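Local coordinates for protein T cell receptor gamma chain (Monodelphis domestica, PDB 7L15) that pairs with a T cell receptor mu chain to form the marsupial gamma mu receptor, which probably recognises antigen, at residues I13-N16 with A17-A21; E150-P154 with N155-T159. All coordinates share one frame; numbering follows the deposited sequence.

Contact 1: residues I13-N16 with A17-A21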
ATOM      1  N   ILE B  13      -1.674 -12.140  -9.333  1.00 44.89           N
ATOM      2  CA  ILE B  13      -1.741 -13.334 -10.168  1.00 47.50           C
ATOM      3  C   ILE B  13      -1.140 -14.477  -9.358  1.00 50.32           C
ATOM      4  O   ILE B  13       0.017 -14.391  -8.925  1.00 44.93           O
ATOM      5  CB  ILE B  13      -0.979 -13.149 -11.497  1.00 53.77           C
ATOM      6  CG1 ILE B  13      -1.492 -11.921 -12.249  1.00 53.48           C
ATOM      7  CG2 ILE B  13      -1.094 -14.389 -12.383  1.00 48.25           C
ATOM      8  CD1 ILE B  13      -0.794 -11.672 -13.576  1.00 52.56           C
ATOM      9  N   THR B  14      -1.922 -15.530  -9.131  1.00 51.67           N
ATOM     10  CA  THR B  14      -1.472 -16.689  -8.376  1.00 50.79           C
ATOM     11  C   THR B  14      -1.267 -17.860  -9.324  1.00 51.58           C
ATOM     12  O   THR B  14      -2.095 -18.116 -10.203  1.00 50.02           O
ATOM     13  CB  THR B  14      -2.471 -17.081  -7.278  1.00 53.77           C
ATOM     14  OG1 THR B  14      -2.716 -15.959  -6.432  1.00 48.64           O
ATOM     15  CG2 THR B  14      -1.908 -18.203  -6.417  1.00 52.62           C
ATOM     16  N   ARG B  15      -0.151 -18.563  -9.154  1.00 47.29           N
ATOM     17  CA  ARG B  15       0.187 -19.645 -10.063  1.00 52.31           C
ATOM     18  C   ARG B  15       0.881 -20.748  -9.288  1.00 51.02           C
ATOM     19  O   ARG B  15       1.418 -20.523  -8.200  1.00 49.42           O
ATOM     20  CB  ARG B  15       1.104 -19.160 -11.196  1.00 55.76           C
ATOM     21  CG  ARG B  15       0.464 -18.156 -12.137  1.00 47.38           C
ATOM     22  CD  ARG B  15      -0.520 -18.850 -13.094  1.00 52.50           C
ATOM     23  NE  ARG B  15      -1.105 -17.896 -14.031  1.00 53.48           N
ATOM     24  CZ  ARG B  15      -2.301 -17.342 -13.880  1.00 61.68           C
ATOM     25  NH1 ARG B  15      -3.049 -17.661 -12.830  1.00 60.32           N
ATOM     26  NH2 ARG B  15      -2.752 -16.478 -14.781  1.00 59.70           N
ATOM     27  N   ASN B  16       0.884 -21.939  -9.878  1.00 54.15           N
ATOM     28  CA  ASN B  16       1.772 -23.014  -9.463  1.00 52.48           C
ATOM     29  C   ASN B  16       3.023 -22.991 -10.331  1.00 52.31           C
ATOM     30  O   ASN B  16       3.091 -22.283 -11.337  1.00 52.67           O
ATOM     31  CB  ASN B  16       1.063 -24.372  -9.547  1.00 53.02           C
ATOM     32  CG  ASN B  16      -0.048 -24.510  -8.516  1.00 56.35           C
ATOM     33  OD1 ASN B  16      -1.226 -24.655  -8.864  1.00 57.10           O
ATOM     34  ND2 ASN B  16       0.326 -24.465  -7.236  1.00 51.40           N
ATOM     35  N   ALA B  17       4.026 -23.772  -9.924  1.00 50.34           N
ATOM     36  CA  ALA B  17       5.290 -23.789 -10.651  1.00 56.20           C
ATOM     37  C   ALA B  17       5.082 -24.278 -12.081  1.00 57.79           C
ATOM     38  O   ALA B  17       4.128 -24.992 -12.390  1.00 57.51           O
ATOM     39  CB  ALA B  17       6.311 -24.679  -9.950  1.00 53.86           C
ATOM     40  N   LYS B  18       5.990 -23.863 -12.963  1.00 55.16           N
ATOM     41  CA  LYS B  18       6.050 -24.251 -14.367  1.00 61.47           C
ATOM     42  C   LYS B  18       4.948 -23.601 -15.203  1.00 60.54           C
ATOM     43  O   LYS B  18       4.935 -23.778 -16.430  1.00 58.50           O
ATOM     44  CB  LYS B  18       6.016 -25.779 -14.559  1.00 59.09           C
ATOM     45  CG  LYS B  18       6.931 -26.537 -13.583  1.00 64.64           C
ATOM     46  CD  LYS B  18       7.178 -27.997 -13.989  1.00 76.61           C
ATOM     47  CE  LYS B  18       7.913 -28.760 -12.882  1.00 81.68           C
ATOM     48  NZ  LYS B  18       9.212 -29.356 -13.324  1.00 85.35           N
ATOM     49  N   GLN B  19       4.040 -22.834 -14.599  1.00 50.87           N
ATOM     50  CA  GLN B  19       3.022 -22.111 -15.351  1.00 50.39           C
ATOM     51  C   GLN B  19       3.603 -20.777 -15.823  1.00 55.71           C
ATOM     52  O   GLN B  19       4.811 -20.529 -15.747  1.00 53.57           O
ATOM     53  CB  GLN B  19       1.755 -21.948 -14.508  1.00 54.78           C
ATOM     54  CG  GLN B  19       1.241 -23.285 -13.978  1.00 60.52           C
ATOM     55  CD  GLN B  19      -0.042 -23.196 -13.155  1.00 60.14           C
ATOM     56  OE1 GLN B  19      -0.353 -22.170 -12.558  1.00 54.06           O
ATOM     57  NE2 GLN B  19      -0.797 -24.300 -13.128  1.00 62.09           N
ATOM     58  N   SER B  20       2.751 -19.906 -16.344  1.00 49.74           N
ATOM     59  CA  SER B  20       3.188 -18.610 -16.837  1.00 56.47           C
ATOM     60  C   SER B  20       2.195 -17.555 -16.376  1.00 58.65           C
ATOM     61  O   SER B  20       1.136 -17.865 -15.825  1.00 53.21           O
ATOM     62  CB  SER B  20       3.303 -18.589 -18.359  1.00 59.25           C
ATOM     63  OG  SER B  20       2.003 -18.558 -18.924  1.00 66.40           O
ATOM     64  N   ALA B  21       2.534 -16.293 -16.612  1.00 59.16           N
ATOM     65  CA  ALA B  21       1.715 -15.214 -16.089  1.00 47.96           C
ATOM     66  C   ALA B  21       1.858 -14.002 -16.986  1.00 52.51           C
ATOM     67  O   ALA B  21       2.977 -13.637 -17.350  1.00 53.62           O
ATOM     68  CB  ALA B  21       2.131 -14.871 -14.653  1.00 50.75           C
TER
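Between N16 and Q19 the backbone folds through a type II beta turn, which reverses the chain so that the end-to-end directions of I13-N16 and A17-A21 lie 153° apart. In the immunoglobulin V-set fold this is the connection from an edge strand, 12-16, paired parallel with strand 104-116, into strand 21-28 of the other sheet. The turn's own backbone bond, from Q19 N to N16 O, is weak at 3.4 Å, and side chains supply two further ties. Q19 reaches back over the turn, its chain extended beyond CG, and its OE1 accepts a hydrogen bond from the backbone N of N16 at 3.0 Å. That N-H approaches from above the amide carbonyl plane, 66° out of it, and so does not meet a lone pair. R15 crosses Q19 at about a right angle, and its CD also packs against Q19 OE1. The ND2 of N16 turns instead to the backbone oxygens of S118 and T116, tying N16 to the end of strand 104-116 and the residues just after it.

A bend at chi2 (-75°) turns the R15 chain back along its own strand, over I13, with NE still facing S20 O. Its guanidinium has one face over I13 CG2, which lies 3.5 Å from the plane beneath the group's centre and also touches A21 CB. Two carbonyls hold the group: T14 O accepts a hydrogen bond from NH1, tilted out of the guanidinium plane, whereas S20 O lies in that plane and accepts one from R15 NE at 2.9 Å.

Contact 2: residues E150-P154 with N155-T159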
ATOM      1  N   GLU B 150     -14.370 -10.947   4.068  1.00 47.19           N
ATOM      2  CA  GLU B 150     -13.830 -12.154   4.673  1.00 56.10           C
ATOM      3  C   GLU B 150     -13.681 -13.295   3.685  1.00 52.27           C
ATOM      4  O   GLU B 150     -14.272 -13.317   2.599  1.00 47.62           O
ATOM      5  CB  GLU B 150     -14.653 -12.628   5.876  1.00 55.65           C
ATOM      6  CG  GLU B 150     -16.129 -12.608   5.732  1.00 60.82           C
ATOM      7  CD  GLU B 150     -16.807 -13.093   7.005  1.00 67.51           C
ATOM      8  OE1 GLU B 150     -16.241 -12.873   8.104  1.00 58.58           O
ATOM      9  OE2 GLU B 150     -17.889 -13.712   6.903  1.00 73.26           O
ATOM     10  N   ASP B 151     -12.827 -14.229   4.103  1.00 47.11           N
ATOM     11  CA  ASP B 151     -12.683 -15.539   3.483  1.00 51.03           C
ATOM     12  C   ASP B 151     -12.236 -15.441   2.028  1.00 49.21           C
ATOM     13  O   ASP B 151     -12.761 -16.141   1.157  1.00 48.08           O
ATOM     14  CB  ASP B 151     -13.980 -16.339   3.598  1.00 54.20           C
ATOM     15  CG  ASP B 151     -13.751 -17.817   3.401  1.00 62.77           C
ATOM     16  OD1 ASP B 151     -12.692 -18.288   3.855  1.00 66.35           O
ATOM     17  OD2 ASP B 151     -14.610 -18.505   2.802  1.00 65.43           O
ATOM     18  N   PHE B 152     -11.251 -14.582   1.750  1.00 45.61           N
ATOM     19  CA  PHE B 152     -10.713 -14.503   0.398  1.00 43.61           C
ATOM     20  C   PHE B 152      -9.328 -15.139   0.327  1.00 51.58           C
ATOM     21  O   PHE B 152      -8.667 -15.380   1.343  1.00 53.66           O
ATOM     22  CB  PHE B 152     -10.696 -13.057  -0.156  1.00 38.99           C
ATOM     23  CG  PHE B 152      -9.985 -12.032   0.716  1.00 39.68           C
ATOM     24  CD1 PHE B 152      -8.618 -11.862   0.647  1.00 36.85           C
ATOM     25  CD2 PHE B 152     -10.713 -11.194   1.553  1.00 43.66           C
ATOM     26  CE1 PHE B 152      -7.969 -10.896   1.426  1.00 38.98           C
ATOM     27  CE2 PHE B 152     -10.077 -10.216   2.339  1.00 39.31           C
ATOM     28  CZ  PHE B 152      -8.709 -10.077   2.285  1.00 38.49           C
ATOM     29  N   PHE B 153      -8.921 -15.464  -0.908  1.00 47.93           N
ATOM     30  CA  PHE B 153      -7.607 -15.991  -1.213  1.00 45.51           C
ATOM     31  C   PHE B 153      -7.319 -15.614  -2.660  1.00 47.49           C
ATOM     32  O   PHE B 153      -8.181 -15.833  -3.521  1.00 57.84           O
ATOM     33  CB  PHE B 153      -7.509 -17.506  -1.043  1.00 55.75           C
ATOM     34  CG  PHE B 153      -6.132 -18.034  -1.273  1.00 56.62           C
ATOM     35  CD1 PHE B 153      -5.673 -18.279  -2.553  1.00 53.05           C
ATOM     36  CD2 PHE B 153      -5.282 -18.255  -0.202  1.00 56.93           C
ATOM     37  CE1 PHE B 153      -4.387 -18.738  -2.753  1.00 50.96           C
ATOM     38  CE2 PHE B 153      -4.010 -18.719  -0.395  1.00 52.26           C
ATOM     39  CZ  PHE B 153      -3.557 -18.960  -1.667  1.00 45.43           C
ATOM     40  N   PRO B 154      -6.134 -15.066  -2.968  1.00 48.52           N
ATOM     41  CA  PRO B 154      -4.978 -14.844  -2.082  1.00 47.82           C
ATOM     42  C   PRO B 154      -5.141 -13.667  -1.108  1.00 44.04           C
ATOM     43  O   PRO B 154      -6.176 -13.005  -1.139  1.00 47.32           O
ATOM     44  CB  PRO B 154      -3.846 -14.563  -3.073  1.00 41.12           C
ATOM     45  CG  PRO B 154      -4.541 -13.839  -4.188  1.00 45.50           C
ATOM     46  CD  PRO B 154      -5.919 -14.471  -4.304  1.00 44.32           C
ATOM     47  N   ASN B 155      -4.123 -13.427  -0.269  1.00 49.34           N
ATOM     48  CA  ASN B 155      -4.124 -12.361   0.740  1.00 45.80           C
ATOM     49  C   ASN B 155      -3.800 -10.982   0.166  1.00 45.34           C
ATOM     50  O   ASN B 155      -3.013 -10.238   0.748  1.00 49.47           O
ATOM     51  CB  ASN B 155      -3.145 -12.723   1.856  1.00 37.59           C
ATOM     52  CG  ASN B 155      -1.705 -12.846   1.365  1.00 50.05           C
ATOM     53  OD1 ASN B 155      -1.452 -13.087   0.191  1.00 46.47           O
ATOM     54  ND2 ASN B 155      -0.745 -12.683   2.285  1.00 47.28           N
ATOM     55  N   VAL B 156      -4.375 -10.636  -0.979  1.00 45.01           N
ATOM     56  CA  VAL B 156      -4.151  -9.353  -1.629  1.00 41.56           C
ATOM     57  C   VAL B 156      -5.517  -8.777  -1.963  1.00 48.49           C
ATOM     58  O   VAL B 156      -6.351  -9.462  -2.565  1.00 44.34           O
ATOM     59  CB  VAL B 156      -3.295  -9.495  -2.907  1.00 38.71           C
ATOM     60  CG1 VAL B 156      -3.065  -8.143  -3.537  1.00 38.86           C
ATOM     61  CG2 VAL B 156      -1.966 -10.169  -2.614  1.00 37.25           C
ATOM     62  N   VAL B 157      -5.748  -7.521  -1.588  1.00 45.60           N
ATOM     63  CA  VAL B 157      -7.037  -6.891  -1.829  1.00 39.96           C
ATOM     64  C   VAL B 157      -6.832  -5.388  -1.755  1.00 40.25           C
ATOM     65  O   VAL B 157      -5.913  -4.904  -1.088  1.00 46.49           O
ATOM     66  CB  VAL B 157      -8.101  -7.393  -0.816  1.00 45.71           C
ATOM     67  CG1 VAL B 157      -7.813  -6.831   0.573  1.00 46.82           C
ATOM     68  CG2 VAL B 157      -9.533  -7.048  -1.273  1.00 45.41           C
ATOM     69  N   LYS B 158      -7.673  -4.653  -2.472  1.00 38.39           N
ATOM     70  CA  LYS B 158      -7.625  -3.200  -2.535  1.00 47.60           C
ATOM     71  C   LYS B 158      -9.043  -2.685  -2.333  1.00 46.05           C
ATOM     72  O   LYS B 158      -9.974  -3.165  -2.987  1.00 43.65           O
ATOM     73  CB  LYS B 158      -7.054  -2.744  -3.883  1.00 56.91           C
ATOM     74  CG  LYS B 158      -7.057  -1.241  -4.123  1.00 58.80           C
ATOM     75  CD  LYS B 158      -6.355  -0.889  -5.443  1.00 59.59           C
ATOM     76  CE  LYS B 158      -6.314   0.623  -5.705  1.00 56.40           C
ATOM     77  NZ  LYS B 158      -5.801   0.926  -7.079  1.00 62.93           N
ATOM     78  N   THR B 159      -9.216  -1.755  -1.396  1.00 39.17           N
ATOM     79  CA  THR B 159     -10.528  -1.232  -1.044  1.00 40.90           C
ATOM     80  C   THR B 159     -10.438   0.282  -0.933  1.00 48.23           C
ATOM     81  O   THR B 159      -9.399   0.822  -0.546  1.00 47.94           O
ATOM     82  CB  THR B 159     -11.055  -1.804   0.283  1.00 43.79           C
ATOM     83  OG1 THR B 159     -10.258  -1.310   1.363  1.00 47.91           O
ATOM     84  CG2 THR B 159     -11.001  -3.316   0.294  1.00 44.33           C
TER
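The connection from strand 142-152 to strand 158-163, which crosses between the two sheets of the C1-set immunoglobulin domain, contains F152 and a cis peptide before P154. The chain turns its corner at D151, where D151 and F152 both face Y184 in a G1 beta bulge. It then bends, so that the F152 ring meets residues a few positions further on. With CG between its backbone N and carbonyl carbon (chi1 54°), the ring is directed at V157: F152 CZ lies 3.8 Å from V157 CG1, and the two side chains cross roughly perpendicularly. The ring edge faces the backbone, with N155 CA 4.2 Å from F152 CE1 and P154 O in the ring plane. P154 O accepts a weak bond from V156 N at 3.0 Å and a second from H207 NE2, whose ring also meets that of F152. Across the cis peptide itself, P154 CB sits over one face of the F153 ring, 4.1 Å above it and offset toward the rim. P154 O is thus shared between a weak local bond and one from H207, consistent with a bend that relies more on the F152 contact and the cis peptide.

In the fold
Contact 1 belongs to the V-set domain and contact 2 to the C1-set domain, so together they illustrate how local turns can meet at an interdomain boundary. Their centres are about 18 Å apart, yet they touch directly: T14 OG1 packs 3.6 Å from P154 CG. F120, in the linking segment, bridges the same region, touching T14 and N16 of contact 1 and F153 of contact 2, while E208 OE2 accepts a hydrogen bond from T14 N and E208 also packs on P154. A further tie between domains is the salt bridge from K158 to E109. Contact 2 also reaches the partner chain, since E150 forms a salt bridge with R194 of the mu chain.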